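Local atomic coordinates of phosphogluconate dehydrogenase NAD-binding putative C-terminal domain-containing protein (Sinorhizobium meliloti, PDB entry 4EZB), a protein that is of unknown function but is probably an oxidoreductase, with a Rossmann-like N-terminal domain and a helical C-terminal domain. Residues A290-L296 and V308-L313; E206-E211 and A280-I284. All coordinates share one frame; numbering follows the deposited sequence.

Interaction 1: A290-L296 and V308-L313; sequences AMKDQGL and VLARRL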
loop_
_atom_site.group_PDB
_atom_site.type_symbol
_atom_site.label_atom_id
_atom_site.label_comp_id
_atom_site.label_asym_id
_atom_site.label_seq_id
_atom_site.Cartn_x
_atom_site.Cartn_y
_atom_site.Cartn_z
ATOM N N ALA A 290 -15.994 11.217 3.602
ATOM C CA ALA A 290 -15.398 12.297 4.366
ATOM C C ALA A 290 -15.254 13.588 3.558
ATOM O O ALA A 290 -15.458 14.682 4.092
ATOM C CB ALA A 290 -14.041 11.859 4.912
HETATM N N MSE A 291 -14.930 13.461 2.272
HETATM C CA MSE A 291 -14.654 14.641 1.441
HETATM C C MSE A 291 -15.844 15.283 0.749
HETATM O O MSE A 291 -15.741 16.426 0.305
HETATM C CB MSE A 291 -13.609 14.274 0.404
HETATM C CG MSE A 291 -12.251 14.084 1.085
HETATM SE SE MSE A 291 -10.846 13.953 -0.307
HETATM C CE MSE A 291 -11.222 12.068 -0.775
ATOM N N LYS A 292 -16.967 14.569 0.646
ATOM C CA LYS A 292 -18.181 15.088 -0.008
ATOM C C LYS A 292 -18.737 16.306 0.736
ATOM O O LYS A 292 -18.749 16.319 1.969
ATOM C CB LYS A 292 -19.267 14.003 -0.077
ATOM C CG LYS A 292 -19.210 13.065 -1.285
ATOM C CD LYS A 292 -20.325 13.301 -2.311
ATOM C CE LYS A 292 -21.730 13.300 -1.691
ATOM N NZ LYS A 292 -22.865 13.219 -2.659
ATOM N N ASP A 293 -19.188 17.317 -0.016
ATOM C CA ASP A 293 -19.866 18.535 0.536
ATOM C C ASP A 293 -18.979 19.363 1.488
ATOM O O ASP A 293 -19.451 19.896 2.500
ATOM C CB ASP A 293 -21.210 18.179 1.207
ATOM C CG ASP A 293 -22.268 17.663 0.209
ATOM O OD1 ASP A 293 -22.942 18.488 -0.454
ATOM O OD2 ASP A 293 -22.452 16.429 0.110
ATOM N N GLN A 294 -17.695 19.455 1.145
ATOM C CA GLN A 294 -16.686 20.173 1.936
ATOM C C GLN A 294 -16.042 21.307 1.127
ATOM O O GLN A 294 -15.063 21.908 1.562
ATOM C CB GLN A 294 -15.598 19.205 2.444
ATOM C CG GLN A 294 -16.099 18.026 3.278
ATOM C CD GLN A 294 -16.806 18.468 4.549
ATOM O OE1 GLN A 294 -16.251 19.222 5.348
ATOM N NE2 GLN A 294 -18.045 18.001 4.740
ATOM N N GLY A 295 -16.594 21.576 -0.058
ATOM C CA GLY A 295 -16.138 22.676 -0.911
ATOM C C GLY A 295 -14.820 22.413 -1.602
ATOM O O GLY A 295 -14.143 23.348 -2.037
ATOM N N LEU A 296 -14.454 21.134 -1.692
ATOM C CA LEU A 296 -13.238 20.694 -2.375
ATOM C C LEU A 296 -13.484 20.599 -3.863
ATOM O O LEU A 296 -14.626 20.448 -4.292
ATOM C CB LEU A 296 -12.836 19.308 -1.882
ATOM C CG LEU A 296 -12.325 19.188 -0.450
ATOM C CD1 LEU A 296 -12.248 17.715 -0.066
ATOM C CD2 LEU A 296 -10.965 19.873 -0.339
ATOM N N VAL A 308 -8.780 18.202 5.097
ATOM C CA VAL A 308 -10.171 17.834 5.176
ATOM C C VAL A 308 -10.310 16.412 5.722
ATOM O O VAL A 308 -11.061 16.205 6.683
ATOM C CB VAL A 308 -10.926 18.070 3.855
ATOM C CG1 VAL A 308 -12.284 17.379 3.889
ATOM C CG2 VAL A 308 -11.095 19.565 3.622
ATOM N N LEU A 309 -9.577 15.460 5.135
ATOM C CA LEU A 309 -9.528 14.076 5.612
ATOM C C LEU A 309 -9.064 13.970 7.061
ATOM O O LEU A 309 -9.651 13.218 7.850
ATOM C CB LEU A 309 -8.549 13.253 4.772
ATOM C CG LEU A 309 -8.970 12.778 3.395
ATOM C CD1 LEU A 309 -7.807 12.029 2.756
ATOM C CD2 LEU A 309 -10.213 11.896 3.507
ATOM N N ALA A 310 -7.985 14.684 7.394
ATOM C CA ALA A 310 -7.469 14.711 8.768
ATOM C C ALA A 310 -8.611 15.014 9.760
ATOM O O ALA A 310 -8.849 14.250 10.703
ATOM C CB ALA A 310 -6.349 15.732 8.905
ATOM N N ARG A 311 -9.328 16.103 9.505
ATOM C CA ARG A 311 -10.442 16.522 10.354
ATOM C C ARG A 311 -11.659 15.617 10.236
ATOM O O ARG A 311 -12.232 15.209 11.244
ATOM C CB ARG A 311 -10.816 17.973 10.056
ATOM C CG ARG A 311 -10.458 18.967 11.160
ATOM C CD ARG A 311 -9.157 18.645 11.899
ATOM N NE ARG A 311 -7.953 19.057 11.174
ATOM C CZ ARG A 311 -6.713 18.874 11.619
ATOM N NH1 ARG A 311 -5.683 19.288 10.891
ATOM N NH2 ARG A 311 -6.505 18.281 12.793
ATOM N N ARG A 312 -12.031 15.279 9.008
ATOM C CA ARG A 312 -13.283 14.574 8.775
ATOM C C ARG A 312 -13.241 13.086 9.098
ATOM O O ARG A 312 -14.263 12.537 9.530
ATOM C CB ARG A 312 -13.791 14.791 7.358
ATOM C CG ARG A 312 -15.302 14.740 7.282
ATOM C CD ARG A 312 -15.926 16.122 7.319
ATOM N NE ARG A 312 -17.373 16.038 7.512
ATOM C CZ ARG A 312 -18.238 15.521 6.640
ATOM N NH1 ARG A 312 -17.835 15.013 5.481
ATOM N NH2 ARG A 312 -19.527 15.512 6.932
ATOM N N LEU A 313 -12.093 12.432 8.859
ATOM C CA LEU A 313 -11.829 11.109 9.430
ATOM C C LEU A 313 -11.405 11.329 10.889
ATOM O O LEU A 313 -11.797 10.596 11.798
ATOM C CB LEU A 313 -10.726 10.371 8.665
ATOM C CG LEU A 313 -10.783 10.174 7.134
ATOM C CD1 LEU A 313 -9.474 9.625 6.588
ATOM C CD2 LEU A 313 -11.938 9.268 6.726
#
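The backbones of Ala290 and Arg312 come closest, with Ala290 CA 5.4 Å from Arg312 CA, where the end of helix 275-291 meets the end of helix 301-312. Beyond Met291 the chain leaves helical geometry and reverses in a type II beta turn from Met291 to Gln294, so the contact is a helix end and its turn packed on the last helix modelled in the helical C-terminal domain. Arg312 ties the two ends together. Arg312 NH1 donates to Ala290 O at 2.8 Å, with an N-H...O angle of 152°; the acceptor lies in the guanidinium plane, yet the nitrogen stands well above the carbonyl plane, away from either lone pair. Gln294 reaches over one face of the same group. A bend at chi2 (-61°) turns its amide back across the arginine, the two planes only 17° apart, and Gln294 NE2 sits 3.0 Å above the guanidinium plane of Arg312, over its centre. Since Gln294 NE2 and Arg312 NH1 are both donors, this approach is not a hydrogen bond; Gln294 NE2 instead makes a weak one to Lys292 O at 3.3 Å, within the turn. Beneath these polar groups the contact is apolar. Ala290 CB meets Leu313 CD2 at 3.8 Å, and selenomethionine Met291 crosses Leu309, its CG 3.8 Å from Leu309 CD2. Phe250 and Phe305 both touch Met291 and Leu296, Phe250 extending the apolar layer to helix 238-268, while Leu313 also packs on Leu272 of the second subunit. Val308 and Leu296 point their branches at each other tip to tip: Leu296 CD1 lies 4.0 Å from Val308 CG1, and Leu296 CD2 is likewise 4.0 Å from Val308 CG2.

Interaction 2: E206-E211 and A280-I284; sequences EALLIE and ACETI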
loop_
_atom_site.group_PDB
_atom_site.type_symbol
_atom_site.label_atom_id
_atom_site.label_comp_id
_atom_site.label_asym_id
_atom_site.label_seq_id
_atom_site.Cartn_x
_atom_site.Cartn_y
_atom_site.Cartn_z
ATOM N N GLU A 206 -3.292 4.168 -3.007
ATOM C CA GLU A 206 -4.166 5.294 -2.762
ATOM C C GLU A 206 -4.658 5.273 -1.310
ATOM O O GLU A 206 -4.673 6.298 -0.630
ATOM C CB GLU A 206 -5.340 5.192 -3.738
ATOM C CG GLU A 206 -6.519 6.131 -3.526
ATOM C CD GLU A 206 -7.708 5.789 -4.451
ATOM O OE1 GLU A 206 -7.612 4.831 -5.247
ATOM O OE2 GLU A 206 -8.766 6.462 -4.382
ATOM N N ALA A 207 -5.081 4.101 -0.860
ATOM C CA ALA A 207 -5.509 3.872 0.522
ATOM C C ALA A 207 -4.369 4.138 1.527
ATOM O O ALA A 207 -4.600 4.753 2.574
ATOM C CB ALA A 207 -5.995 2.434 0.672
ATOM N N LEU A 208 -3.153 3.670 1.217
ATOM C CA LEU A 208 -1.996 3.915 2.110
ATOM C C LEU A 208 -1.710 5.401 2.247
ATOM O O LEU A 208 -1.460 5.895 3.341
ATOM C CB LEU A 208 -0.709 3.209 1.644
ATOM C CG LEU A 208 -0.614 1.691 1.694
ATOM C CD1 LEU A 208 0.596 1.219 0.858
ATOM C CD2 LEU A 208 -0.531 1.236 3.154
ATOM N N LEU A 209 -1.748 6.120 1.133
ATOM C CA LEU A 209 -1.591 7.586 1.211
ATOM C C LEU A 209 -2.686 8.209 2.065
ATOM O O LEU A 209 -2.429 9.130 2.848
ATOM C CB LEU A 209 -1.565 8.221 -0.176
ATOM C CG LEU A 209 -0.276 7.915 -0.967
ATOM C CD1 LEU A 209 -0.524 8.061 -2.459
ATOM C CD2 LEU A 209 0.902 8.800 -0.568
ATOM N N ILE A 210 -3.907 7.701 1.952
ATOM C CA ILE A 210 -4.989 8.299 2.738
ATOM C C ILE A 210 -4.689 8.084 4.226
ATOM O O ILE A 210 -4.766 9.034 5.027
ATOM C CB ILE A 210 -6.370 7.704 2.370
ATOM C CG1 ILE A 210 -6.815 8.138 0.963
ATOM C CG2 ILE A 210 -7.427 8.013 3.443
ATOM C CD1 ILE A 210 -8.005 7.328 0.425
ATOM N N GLU A 211 -4.323 6.850 4.585
ATOM C CA GLU A 211 -4.043 6.514 5.996
ATOM C C GLU A 211 -2.791 7.258 6.539
ATOM O O GLU A 211 -2.835 7.887 7.588
ATOM C CB GLU A 211 -3.966 4.981 6.219
ATOM C CG GLU A 211 -3.911 4.590 7.703
ATOM C CD GLU A 211 -4.328 3.154 8.030
ATOM O OE1 GLU A 211 -3.582 2.473 8.780
ATOM O OE2 GLU A 211 -5.412 2.702 7.582
ATOM N N ALA A 280 -8.366 -1.431 2.143
ATOM C CA ALA A 280 -8.261 -0.332 1.170
ATOM C C ALA A 280 -9.633 0.191 0.677
ATOM O O ALA A 280 -9.878 1.415 0.644
ATOM C CB ALA A 280 -7.358 -0.714 0.013
ATOM N N CYS A 281 -10.508 -0.756 0.334
ATOM C CA CYS A 281 -11.913 -0.517 0.033
ATOM C C CYS A 281 -12.611 0.275 1.130
ATOM O O CYS A 281 -13.219 1.311 0.852
ATOM C CB CYS A 281 -12.614 -1.872 -0.199
ATOM S SG CYS A 281 -14.388 -1.961 0.158
ATOM N N GLU A 282 -12.540 -0.208 2.370
ATOM C CA GLU A 282 -13.038 0.561 3.508
ATOM C C GLU A 282 -12.471 1.997 3.517
ATOM O O GLU A 282 -13.209 2.972 3.687
ATOM C CB GLU A 282 -12.693 -0.139 4.824
ATOM C CG GLU A 282 -12.634 0.840 5.999
ATOM C CD GLU A 282 -12.727 0.198 7.370
ATOM O OE1 GLU A 282 -12.628 0.952 8.373
ATOM O OE2 GLU A 282 -12.904 -1.040 7.453
ATOM N N THR A 283 -11.158 2.112 3.325
ATOM C CA THR A 283 -10.461 3.389 3.455
ATOM C C THR A 283 -10.900 4.375 2.397
ATOM O O THR A 283 -11.202 5.534 2.710
ATOM C CB THR A 283 -8.933 3.217 3.386
ATOM O OG1 THR A 283 -8.513 2.352 4.452
ATOM C CG2 THR A 283 -8.211 4.586 3.522
ATOM N N ILE A 284 -10.909 3.919 1.149
ATOM C CA ILE A 284 -11.312 4.762 0.018
ATOM C C ILE A 284 -12.785 5.230 0.161
ATOM O O ILE A 284 -13.101 6.399 -0.089
ATOM C CB ILE A 284 -11.041 4.032 -1.316
ATOM C CG1 ILE A 284 -9.536 3.923 -1.557
ATOM C CG2 ILE A 284 -11.712 4.738 -2.489
ATOM C CD1 ILE A 284 -9.170 2.906 -2.624
HETATM O O HOH W 1 -7.555 3.794 6.640
#
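Glu206 holds CG anti to its backbone nitrogen (chi1 170°) and stays extended beyond it, which carries the carboxylate along the contact to Ile284; Thr283 has chi1 -60°, a setting that turns CG2 to Ala207 and Ile210 and points OG1 toward the water it shares with Glu211. The two segments are turns of helices 190-218 and 275-291, a helix-helix packing with local axes 9.0 Å apart at a crossing angle of 58°. Small residues permit this approach: Ala207 CB and Ala280 CB are 3.5 Å apart, a close carbon-carbon approach. Thr283 CG2 fits beside this pair, 3.5 Å from Ile210 CG2 and 3.7 Å from Ala207 O, as Ile210 and Thr283 lie alongside each other, running opposite ways. The Glu206 side chain crosses Ile284 at about a right angle, with Glu206 OE1 3.6 Å from Ile284 CD1. Its buried charge is met by a salt bridge from OE1 to Arg256 and a hydrogen bond between OE2 and Thr249. An alanine at this position is likely to leave Arg256 without its anionic mate and to open a gap beside the end of Ile284. No direct hydrogen bond joins the segments, but one water donates to both Glu211 OE2, at 2.6 Å, and Thr283 OG1, at 2.8 Å; Thr283 OG1 is also hydrogen-bonded to Ala279 O. Glu211 further accepts from the backbone nitrogens of Met276 and Ser277 of the second subunit, at a helix start whose dipole would probably stabilise its negative charge. The pair thus lies between helix 238-268, which supplies Arg256 and Thr249 and packs on Ile210 and Ala280 through Leu246 and Met260, and the second subunit, where Pro275 touches Thr283 and Met276 touches Ala207.

How the interactions relate
Both interactions use helix 275-291: 206-211 with 280-284 holds its middle, 290-296 with 308-313 its end and the turn that follows. Their centres are about 14 Å apart, and they touch directly, since Ile210 CG2 of interaction 2 is 4.1 Å from both Leu309 CD1 and Leu313 CD1 of interaction 1. Interaction 2 is core: all its touching residues are buried, and its carboxylates are answered by helix 238-268 and by the second subunit. Interaction 1 is only partly buried, joining an apolar base to an exposed arginine that bonds a backbone carbonyl. The chemistry accordingly shifts from close helix crossing with buried charges to end-of-helix anchoring near the surface.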